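Local structure of ECL CdiI (Enterobacter cloacae subsp. cloacae, 4NTQ) at residues B[1-9]-B[19-27]; B[82-93]-B[126-136]. The protein acts as the immunity protein of a contact-dependent growth inhibition system, binding the toxic ribosomal RNase domain of its partner CdiA. All blocks are in the same frame, centred on the assembly; numbering follows the deposited sequence.

How the contacts relate
The two contacts follow one another along the chain, contact 1 (1-9 with 19-27) closing before contact 2 (82-93 with 126-136) opens, and their centres lie about 16 Å apart. Each joins strands of a different antiparallel sheet: contact 1 pairs strand 2-6 with strand 16-25, while contact 2 adds strand 129-132 to strand 88-97 and starts helix 133-144. The sheets meet directly through apolar atoms, with Phe2 CZ 3.7 Å from Leu82 CD1 and Ile25 CD1 3.7 Å from Val91 CG1. The two contacts therefore share one hydrophobic interior, whereas CdiA, the toxin chain, reaches the segments of contact 2 and not those of contact 1.

Contact 1. Residues B[1-9]-B[19-27]; sequences MFGIFSKGE and QPSSIVIND
Phe2 meets Ile25 at its ring edge, near the ring plane, with CE2 4.1 Å from Ile25 CG1; CG anti to the backbone N (chi1 173°) brings that edge alongside Ile25, the two side chains pointing the same way. The Phe2 ring also meets that of Phe139, planes about 85° apart. On the opposite side of the sheet the Phe5 side chain crosses that of Val24 at about a right angle, its CE2 4.0 Å from Val24 CG2. Alternation along the strands separates these groups: Phe2, Ile4, Ile23 and Ile25 share one face, where Ile4 CG1 packs 3.8 Å from Ile23 CG1. Gly3, paired with Val24, has no side chain beside the Phe5 ring. The antiparallel ladder binds Gly3 to Val24 and Phe5 to Ser22 in both directions, the Val24 N to Gly3 O bond being 2.8 Å. Beyond it, Lys7 N donates to Pro20 O. The Gln19 chain bends at chi2 (54°), and its amide has two acceptors close to its plane: NE2 reaches Gly8 O at 3.0 Å and Pro20 O at 2.6 Å. Pro20 O thus takes two donors. At the far end, one water bridges Met1 N and Asn26 O. Strand 28-35 pairs with the other edge of strand 16-25, while Leu64, Trp80, Leu82 and Phe139 cover the sheet face carrying Phe2, Ile4, Ile23 and Ile25.

Contact 2. Residues B[82-93]-B[126-136]; sequences LYFEDEKVYVQN and ISEWHTDLNSV
Strand 88-93 and strand 129-132 run antiparallel at 147°, their axes approaching to 4.6 Å, with two-way backbone bonds at Val89-Thr131 and Val91-Trp129. Past the last bridge, Lys88-Asp132, Leu133 N donates to Glu87 O at 2.9 Å at the helix start. Gln92, extended beyond CG, crosses Glu128 obliquely and gives NE2 to OE2 at 3.0 Å; the donor comes from the anti side of the carboxylate, tilted out of its plane. The same carboxylate lies obliquely against Tyr90, its OE1 3.4 Å from ring atom CD1 and the two planes 34° apart. On the other face of the sheet, Val89 CG2 touches Val136 CG2 at 3.9 Å, and Leu82 CD2 meets Val136 CG1 tip to tip. Phe84 receives Val136 CG1 at its ring edge and crosses Leu133, whose CD1 is 3.9 Å from Phe84 CD1. Trp129, with CG placed beside its backbone N (chi1 -63°), brings CE3 to 3.4 Å from Val91 O, in the ring plane. Asp132 N-caps the helix through a weak bond from Ser135 N, while Ser135 OG donates to Asp132 O and accepts from Thr131 OG1. Arg116 forms salt bridges with Glu128 and Glu85 and a cation-pi contact with Tyr90, and Thr117 O takes Gln92 NE2. Arg116, though shared by two carboxylates, would be expected to stabilise ionised Glu128; Ser127 and Glu128 N bond to Asp235 of the CdiA chain, making this segment part of the toxin-binding surface.

Contact 1. Residues B[1-9]-B[19-27]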
loop_
_atom_site.group_PDB
_atom_site.type_symbol
_atom_site.label_atom_id
_atom_site.label_comp_id
_atom_site.label_asym_id
_atom_site.label_seq_id
_atom_site.Cartn_x
_atom_site.Cartn_y
_atom_site.Cartn_z
HETATM N N MSE B 1 -6.057 7.404 -16.846
HETATM C CA MSE B 1 -6.883 7.813 -15.722
HETATM C C MSE B 1 -6.018 7.594 -14.471
HETATM O O MSE B 1 -4.999 6.898 -14.525
HETATM C CB MSE B 1 -8.161 6.948 -15.658
HETATM C CG MSE B 1 -9.531 7.558 -16.202
HETATM SE SE MSE B 1 -10.747 6.804 -15.033
HETATM C CE MSE B 1 -9.900 7.318 -13.557
ATOM N N PHE B 2 -6.393 8.211 -13.358
ATOM C CA PHE B 2 -5.806 7.846 -12.075
ATOM C C PHE B 2 -6.884 7.668 -11.046
ATOM O O PHE B 2 -7.815 8.473 -10.973
ATOM C CB PHE B 2 -4.845 8.905 -11.516
ATOM C CG PHE B 2 -4.384 8.587 -10.100
ATOM C CD1 PHE B 2 -4.992 9.175 -9.001
ATOM C CD2 PHE B 2 -3.385 7.657 -9.876
ATOM C CE1 PHE B 2 -4.589 8.859 -7.702
ATOM C CE2 PHE B 2 -2.988 7.333 -8.592
ATOM C CZ PHE B 2 -3.588 7.938 -7.498
ATOM N N GLY B 3 -6.738 6.650 -10.206
ATOM C CA GLY B 3 -7.643 6.529 -9.084
ATOM C C GLY B 3 -7.696 5.159 -8.471
ATOM O O GLY B 3 -6.985 4.244 -8.874
ATOM N N ILE B 4 -8.556 5.041 -7.472
ATOM C CA ILE B 4 -8.762 3.809 -6.762
ATOM C C ILE B 4 -10.261 3.514 -6.786
ATOM O O ILE B 4 -11.057 4.337 -6.336
ATOM C CB ILE B 4 -8.276 3.953 -5.320
ATOM C CG1 ILE B 4 -6.777 4.273 -5.296
ATOM C CG2 ILE B 4 -8.615 2.686 -4.526
ATOM C CD1 ILE B 4 -6.240 4.591 -3.901
ATOM N N PHE B 5 -10.639 2.341 -7.299
ATOM C CA PHE B 5 -12.036 2.053 -7.626
ATOM C C PHE B 5 -12.512 0.725 -7.063
ATOM O O PHE B 5 -11.797 -0.268 -7.112
ATOM C CB PHE B 5 -12.207 2.031 -9.146
ATOM C CG PHE B 5 -11.702 3.262 -9.815
ATOM C CD1 PHE B 5 -12.528 4.363 -9.966
ATOM C CD2 PHE B 5 -10.382 3.337 -10.260
ATOM C CE1 PHE B 5 -12.073 5.506 -10.573
ATOM C CE2 PHE B 5 -9.915 4.482 -10.862
ATOM C CZ PHE B 5 -10.763 5.567 -11.011
ATOM N N SER B 6 -13.732 0.717 -6.541
ATOM C CA SER B 6 -14.352 -0.507 -6.046
ATOM C C SER B 6 -14.670 -1.447 -7.192
ATOM O O SER B 6 -15.003 -0.993 -8.284
ATOM C CB SER B 6 -15.671 -0.190 -5.339
ATOM O OG SER B 6 -15.471 0.715 -4.279
ATOM N N LYS B 7 -14.563 -2.748 -6.938
ATOM C CA LYS B 7 -15.185 -3.739 -7.797
ATOM C C LYS B 7 -16.515 -4.168 -7.152
ATOM O O LYS B 7 -17.385 -3.328 -6.925
ATOM C CB LYS B 7 -14.241 -4.910 -8.014
ATOM C CG LYS B 7 -12.879 -4.461 -8.502
ATOM C CD LYS B 7 -11.900 -5.621 -8.596
ATOM C CE LYS B 7 -10.859 -5.405 -9.690
ATOM N NZ LYS B 7 -10.196 -6.693 -10.013
ATOM N N GLY B 8 -16.663 -5.458 -6.843
ATOM C CA GLY B 8 -17.927 -6.012 -6.367
ATOM C C GLY B 8 -18.163 -5.961 -4.864
ATOM O O GLY B 8 -17.543 -5.191 -4.156
ATOM N N GLU B 9 -19.075 -6.787 -4.369
ATOM C CA GLU B 9 -19.453 -6.720 -2.962
ATOM C C GLU B 9 -18.308 -7.099 -2.019
ATOM O O GLU B 9 -17.406 -7.842 -2.401
ATOM C CB GLU B 9 -20.678 -7.596 -2.700
ATOM C CG GLU B 9 -20.558 -9.020 -3.184
ATOM C CD GLU B 9 -21.913 -9.701 -3.224
ATOM O OE1 GLU B 9 -22.911 -9.017 -2.888
ATOM O OE2 GLU B 9 -21.982 -10.902 -3.588
ATOM N N GLN B 19 -12.884 -4.794 0.850
ATOM C CA GLN B 19 -13.516 -4.277 -0.345
ATOM C C GLN B 19 -12.561 -4.507 -1.502
ATOM O O GLN B 19 -11.491 -3.866 -1.567
ATOM C CB GLN B 19 -13.797 -2.776 -0.177
ATOM C CG GLN B 19 -14.305 -2.096 -1.423
ATOM C CD GLN B 19 -15.526 -2.789 -1.999
ATOM O OE1 GLN B 19 -16.625 -2.680 -1.461
ATOM N NE2 GLN B 19 -15.337 -3.503 -3.105
ATOM N N PRO B 20 -12.921 -5.432 -2.413
ATOM C CA PRO B 20 -12.074 -5.619 -3.596
ATOM C C PRO B 20 -12.090 -4.340 -4.400
ATOM O O PRO B 20 -13.150 -3.758 -4.562
ATOM C CB PRO B 20 -12.756 -6.764 -4.368
ATOM C CG PRO B 20 -13.580 -7.480 -3.356
ATOM C CD PRO B 20 -14.044 -6.390 -2.382
ATOM N N SER B 21 -10.915 -3.908 -4.852
ATOM C CA SER B 21 -10.720 -2.623 -5.500
ATOM C C SER B 21 -9.539 -2.702 -6.452
ATOM O O SER B 21 -8.767 -3.664 -6.433
ATOM C CB SER B 21 -10.368 -1.538 -4.473
ATOM O OG SER B 21 -11.276 -1.489 -3.394
ATOM N N SER B 22 -9.364 -1.650 -7.241
ATOM C CA SER B 22 -8.169 -1.518 -8.062
ATOM C C SER B 22 -7.602 -0.126 -7.923
ATOM O O SER B 22 -8.333 0.847 -7.715
ATOM C CB SER B 22 -8.498 -1.741 -9.529
ATOM O OG SER B 22 -8.239 -3.079 -9.877
ATOM N N ILE B 23 -6.290 -0.031 -8.059
ATOM C CA ILE B 23 -5.695 1.254 -8.300
ATOM C C ILE B 23 -5.217 1.291 -9.753
ATOM O O ILE B 23 -4.601 0.347 -10.235
ATOM C CB ILE B 23 -4.572 1.561 -7.299
ATOM C CG1 ILE B 23 -4.041 2.970 -7.532
ATOM C CG2 ILE B 23 -3.436 0.549 -7.411
ATOM C CD1 ILE B 23 -2.998 3.408 -6.512
ATOM N N VAL B 24 -5.538 2.384 -10.439
ATOM C CA VAL B 24 -5.143 2.597 -11.826
ATOM C C VAL B 24 -4.243 3.809 -11.924
ATOM O O VAL B 24 -4.612 4.897 -11.483
ATOM C CB VAL B 24 -6.351 2.911 -12.728
ATOM C CG1 VAL B 24 -5.900 3.055 -14.177
ATOM C CG2 VAL B 24 -7.405 1.841 -12.588
ATOM N N ILE B 25 -3.071 3.614 -12.508
ATOM C CA ILE B 25 -2.131 4.689 -12.749
ATOM C C ILE B 25 -1.841 4.630 -14.239
ATOM O O ILE B 25 -0.955 3.895 -14.668
ATOM C CB ILE B 25 -0.827 4.469 -11.970
ATOM C CG1 ILE B 25 -1.107 4.231 -10.480
ATOM C CG2 ILE B 25 0.096 5.660 -12.121
ATOM C CD1 ILE B 25 0.103 3.639 -9.718
ATOM N N ASN B 26 -2.638 5.349 -15.026
ATOM C CA ASN B 26 -2.511 5.325 -16.486
ATOM C C ASN B 26 -2.634 3.903 -17.065
ATOM O O ASN B 26 -3.716 3.312 -17.021
ATOM C CB ASN B 26 -1.221 6.025 -16.935
ATOM C CG ASN B 26 -1.141 6.186 -18.419
ATOM O OD1 ASN B 26 -2.126 5.979 -19.125
ATOM N ND2 ASN B 26 0.035 6.553 -18.914
ATOM N N ASP B 27 -1.548 3.345 -17.600
ATOM C CA ASP B 27 -1.621 1.998 -18.185
ATOM C C ASP B 27 -1.370 0.887 -17.163
ATOM O O ASP B 27 -1.505 -0.292 -17.477
ATOM C CB ASP B 27 -0.714 1.843 -19.418
ATOM C CG ASP B 27 0.727 2.307 -19.165
ATOM O OD1 ASP B 27 1.024 2.779 -18.043
ATOM O OD2 ASP B 27 1.559 2.222 -20.104
HETATM O O HOH W 1 -5.956 4.658 -17.469
HETATM O O HOH W 2 -7.497 -5.413 -11.302
#

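Contact 2. Residues B[82-93]-B[126-136]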
loop_
_atom_site.group_PDB
_atom_site.type_symbol
_atom_site.label_atom_id
_atom_site.label_comp_id
_atom_site.label_asym_id
_atom_site.label_seq_id
_atom_site.Cartn_x
_atom_site.Cartn_y
_atom_site.Cartn_z
ATOM N N LEU B 82 1.822 9.933 -3.975
ATOM C CA LEU B 82 1.902 10.735 -5.196
ATOM C C LEU B 82 2.878 11.879 -4.972
ATOM O O LEU B 82 2.773 12.603 -3.985
ATOM C CB LEU B 82 0.527 11.295 -5.569
ATOM C CG LEU B 82 -0.481 10.370 -6.262
ATOM C CD1 LEU B 82 -0.725 9.071 -5.509
ATOM C CD2 LEU B 82 -1.783 11.097 -6.465
ATOM N N TYR B 83 3.845 12.030 -5.871
ATOM C CA TYR B 83 4.785 13.125 -5.760
ATOM C C TYR B 83 4.571 14.035 -6.949
ATOM O O TYR B 83 4.576 13.575 -8.078
ATOM C CB TYR B 83 6.224 12.610 -5.760
ATOM C CG TYR B 83 6.677 11.895 -4.504
ATOM C CD1 TYR B 83 7.049 12.616 -3.368
ATOM C CD2 TYR B 83 6.789 10.501 -4.467
ATOM C CE1 TYR B 83 7.491 11.973 -2.223
ATOM C CE2 TYR B 83 7.239 9.831 -3.306
ATOM C CZ TYR B 83 7.578 10.583 -2.194
ATOM O OH TYR B 83 8.015 9.960 -1.055
ATOM N N PHE B 84 4.377 15.317 -6.701
ATOM C CA PHE B 84 4.089 16.258 -7.780
ATOM C C PHE B 84 5.313 17.017 -8.285
ATOM O O PHE B 84 6.007 17.670 -7.507
ATOM C CB PHE B 84 3.022 17.240 -7.331
ATOM C CG PHE B 84 1.775 16.574 -6.856
ATOM C CD1 PHE B 84 0.855 16.078 -7.772
ATOM C CD2 PHE B 84 1.522 16.423 -5.500
ATOM C CE1 PHE B 84 -0.308 15.449 -7.353
ATOM C CE2 PHE B 84 0.358 15.782 -5.058
ATOM C CZ PHE B 84 -0.563 15.295 -5.995
ATOM N N GLU B 85 5.587 16.904 -9.585
ATOM C CA GLU B 85 6.625 17.708 -10.231
ATOM C C GLU B 85 6.119 18.251 -11.550
ATOM O O GLU B 85 6.014 17.510 -12.540
ATOM C CB GLU B 85 7.890 16.896 -10.463
ATOM C CG GLU B 85 8.634 16.596 -9.190
ATOM C CD GLU B 85 9.906 15.820 -9.436
ATOM O OE1 GLU B 85 10.620 16.110 -10.433
ATOM O OE2 GLU B 85 10.185 14.922 -8.624
ATOM N N ASP B 86 5.812 19.545 -11.543
ATOM C CA ASP B 86 5.162 20.209 -12.666
ATOM C C ASP B 86 3.841 19.532 -13.087
ATOM O O ASP B 86 2.919 19.468 -12.272
ATOM C CB ASP B 86 6.153 20.392 -13.808
ATOM C CG ASP B 86 7.407 21.130 -13.362
ATOM O OD1 ASP B 86 8.503 20.841 -13.897
ATOM O OD2 ASP B 86 7.288 21.982 -12.456
ATOM N N GLU B 87 3.748 19.040 -14.325
ATOM C CA GLU B 87 2.517 18.407 -14.808
ATOM C C GLU B 87 2.643 16.893 -14.784
ATOM O O GLU B 87 1.847 16.178 -15.394
ATOM C CB GLU B 87 2.187 18.864 -16.226
ATOM C CG GLU B 87 1.920 20.359 -16.365
ATOM C CD GLU B 87 0.594 20.772 -15.757
ATOM O OE1 GLU B 87 -0.418 20.090 -16.029
ATOM O OE2 GLU B 87 0.566 21.769 -15.000
ATOM N N LYS B 88 3.655 16.406 -14.078
ATOM C CA LYS B 88 3.886 14.974 -13.973
ATOM C C LYS B 88 3.759 14.555 -12.523
ATOM O O LYS B 88 4.149 15.292 -11.626
ATOM C CB LYS B 88 5.270 14.606 -14.519
ATOM C CG LYS B 88 5.531 13.100 -14.562
ATOM C CD LYS B 88 6.727 12.725 -15.451
ATOM C CE LYS B 88 6.432 12.967 -16.926
ATOM N NZ LYS B 88 7.515 12.435 -17.798
ATOM N N VAL B 89 3.193 13.373 -12.294
ATOM C CA VAL B 89 3.003 12.861 -10.946
ATOM C C VAL B 89 3.618 11.482 -10.846
ATOM O O VAL B 89 3.220 10.585 -11.581
ATOM C CB VAL B 89 1.513 12.743 -10.580
ATOM C CG1 VAL B 89 1.365 12.327 -9.124
ATOM C CG2 VAL B 89 0.793 14.069 -10.822
ATOM N N TYR B 90 4.601 11.321 -9.957
ATOM C CA TYR B 90 5.201 10.009 -9.709
ATOM C C TYR B 90 4.443 9.336 -8.590
ATOM O O TYR B 90 3.968 9.997 -7.666
ATOM C CB TYR B 90 6.699 10.110 -9.373
ATOM C CG TYR B 90 7.490 10.773 -10.477
ATOM C CD1 TYR B 90 7.918 10.050 -11.591
ATOM C CD2 TYR B 90 7.771 12.136 -10.429
ATOM C CE1 TYR B 90 8.618 10.674 -12.627
ATOM C CE2 TYR B 90 8.472 12.768 -11.453
ATOM C CZ TYR B 90 8.886 12.034 -12.548
ATOM O OH TYR B 90 9.571 12.665 -13.554
ATOM N N VAL B 91 4.317 8.017 -8.694
ATOM C CA VAL B 91 3.548 7.248 -7.750
ATOM C C VAL B 91 4.369 6.065 -7.283
ATOM O O VAL B 91 4.938 5.313 -8.090
ATOM C CB VAL B 91 2.233 6.707 -8.375
ATOM C CG1 VAL B 91 1.347 6.098 -7.290
ATOM C CG2 VAL B 91 1.484 7.798 -9.123
ATOM N N GLN B 92 4.410 5.892 -5.969
ATOM C CA GLN B 92 5.171 4.820 -5.363
ATOM C C GLN B 92 4.235 4.105 -4.416
ATOM O O GLN B 92 3.171 4.628 -4.080
ATOM C CB GLN B 92 6.385 5.378 -4.616
ATOM C CG GLN B 92 7.427 5.940 -5.554
ATOM C CD GLN B 92 8.711 6.362 -4.860
ATOM O OE1 GLN B 92 8.965 6.016 -3.706
ATOM N NE2 GLN B 92 9.530 7.124 -5.571
ATOM N N ASN B 93 4.630 2.911 -3.990
ATOM C CA ASN B 93 3.788 2.076 -3.158
ATOM C C ASN B 93 4.616 1.783 -1.936
ATOM O O ASN B 93 5.597 1.042 -2.007
ATOM C CB ASN B 93 3.425 0.791 -3.932
ATOM C CG ASN B 93 2.650 -0.230 -3.092
ATOM O OD1 ASN B 93 2.813 -1.442 -3.284
ATOM N ND2 ASN B 93 1.798 0.250 -2.169
ATOM N N ILE B 126 13.547 1.801 -6.468
ATOM C CA ILE B 126 12.260 1.951 -5.815
ATOM C C ILE B 126 11.200 1.825 -6.899
ATOM O O ILE B 126 11.311 2.450 -7.951
ATOM C CB ILE B 126 12.132 3.321 -5.145
ATOM C CG1 ILE B 126 13.309 3.556 -4.189
ATOM C CG2 ILE B 126 10.784 3.454 -4.430
ATOM C CD1 ILE B 126 13.257 2.688 -2.995
ATOM N N SER B 127 10.191 0.999 -6.664
ATOM C CA SER B 127 9.131 0.858 -7.646
ATOM C C SER B 127 8.432 2.204 -7.839
ATOM O O SER B 127 8.176 2.920 -6.880
ATOM C CB SER B 127 8.136 -0.219 -7.216
ATOM O OG SER B 127 8.709 -1.521 -7.234
ATOM N N GLU B 128 8.138 2.551 -9.085
ATOM C CA GLU B 128 7.549 3.851 -9.393
ATOM C C GLU B 128 6.742 3.832 -10.697
ATOM O O GLU B 128 7.133 3.208 -11.681
ATOM C CB GLU B 128 8.647 4.923 -9.472
ATOM C CG GLU B 128 8.121 6.348 -9.511
ATOM C CD GLU B 128 9.236 7.390 -9.453
ATOM O OE1 GLU B 128 9.917 7.594 -10.480
ATOM O OE2 GLU B 128 9.423 8.006 -8.385
ATOM N N TRP B 129 5.618 4.527 -10.702
ATOM C CA TRP B 129 4.815 4.650 -11.912
ATOM C C TRP B 129 4.529 6.137 -12.122
ATOM O O TRP B 129 4.779 6.952 -11.232
ATOM C CB TRP B 129 3.500 3.870 -11.753
ATOM C CG TRP B 129 3.666 2.367 -11.564
ATOM C CD1 TRP B 129 3.472 1.399 -12.511
ATOM C CD2 TRP B 129 4.037 1.676 -10.359
ATOM N NE1 TRP B 129 3.709 0.153 -11.976
ATOM C CE2 TRP B 129 4.049 0.294 -10.657
ATOM C CE3 TRP B 129 4.355 2.086 -9.065
ATOM C CZ2 TRP B 129 4.371 -0.679 -9.703
ATOM C CZ3 TRP B 129 4.686 1.119 -8.118
ATOM C CH2 TRP B 129 4.684 -0.250 -8.441
ATOM N N HIS B 130 3.994 6.507 -13.279
ATOM C CA HIS B 130 3.655 7.902 -13.466
ATOM C C HIS B 130 2.361 8.147 -14.213
ATOM O O HIS B 130 1.924 7.330 -15.016
ATOM C CB HIS B 130 4.801 8.660 -14.124
ATOM C CG HIS B 130 5.094 8.221 -15.524
ATOM N ND1 HIS B 130 5.957 7.183 -15.815
ATOM C CD2 HIS B 130 4.667 8.702 -16.715
ATOM C CE1 HIS B 130 6.034 7.032 -17.125
ATOM N NE2 HIS B 130 5.265 7.946 -17.697
ATOM N N THR B 131 1.753 9.291 -13.913
ATOM C CA THR B 131 0.576 9.767 -14.609
ATOM C C THR B 131 0.600 11.295 -14.600
ATOM O O THR B 131 1.390 11.893 -13.881
ATOM C CB THR B 131 -0.715 9.228 -13.955
ATOM O OG1 THR B 131 -1.831 9.618 -14.743
ATOM C CG2 THR B 131 -0.895 9.756 -12.523
ATOM N N ASP B 132 -0.251 11.929 -15.401
ATOM C CA ASP B 132 -0.206 13.385 -15.536
ATOM C C ASP B 132 -0.992 14.073 -14.411
ATOM O O ASP B 132 -1.836 13.457 -13.767
ATOM C CB ASP B 132 -0.744 13.806 -16.900
ATOM C CG ASP B 132 -2.240 13.615 -17.011
ATOM O OD1 ASP B 132 -2.735 12.529 -16.665
ATOM O OD2 ASP B 132 -2.933 14.558 -17.421
ATOM N N LEU B 133 -0.702 15.347 -14.169
ATOM C CA LEU B 133 -1.383 16.108 -13.122
ATOM C C LEU B 133 -2.886 16.158 -13.335
ATOM O O LEU B 133 -3.649 15.966 -12.386
ATOM C CB LEU B 133 -0.842 17.532 -13.051
ATOM C CG LEU B 133 -1.418 18.399 -11.941
ATOM C CD1 LEU B 133 -1.269 17.664 -10.612
ATOM C CD2 LEU B 133 -0.697 19.742 -11.906
ATOM N N ASN B 134 -3.315 16.414 -14.573
ATOM C CA ASN B 134 -4.745 16.506 -14.871
ATOM C C ASN B 134 -5.526 15.276 -14.431
ATOM O O ASN B 134 -6.673 15.380 -13.991
ATOM C CB ASN B 134 -4.993 16.746 -16.365
ATOM C CG ASN B 134 -4.845 18.207 -16.761
ATOM O OD1 ASN B 134 -5.068 19.113 -15.958
ATOM N ND2 ASN B 134 -4.480 18.438 -18.013
ATOM N N SER B 135 -4.913 14.104 -14.547
ATOM C CA SER B 135 -5.662 12.894 -14.251
ATOM C C SER B 135 -5.829 12.775 -12.732
ATOM O O SER B 135 -6.811 12.215 -12.247
ATOM C CB SER B 135 -5.002 11.656 -14.864
ATOM O OG SER B 135 -3.784 11.386 -14.209
ATOM N N VAL B 136 -4.888 13.341 -11.984
ATOM C CA VAL B 136 -5.001 13.358 -10.528
ATOM C C VAL B 136 -6.025 14.395 -10.085
ATOM O O VAL B 136 -6.809 14.164 -9.163
ATOM C CB VAL B 136 -3.648 13.629 -9.854
ATOM C CG1 VAL B 136 -3.828 13.780 -8.346
ATOM C CG2 VAL B 136 -2.670 12.497 -10.173
HETATM O O HOH W 3 -1.668 17.064 -16.658
HETATM O O HOH W 4 7.134 2.053 -4.365
#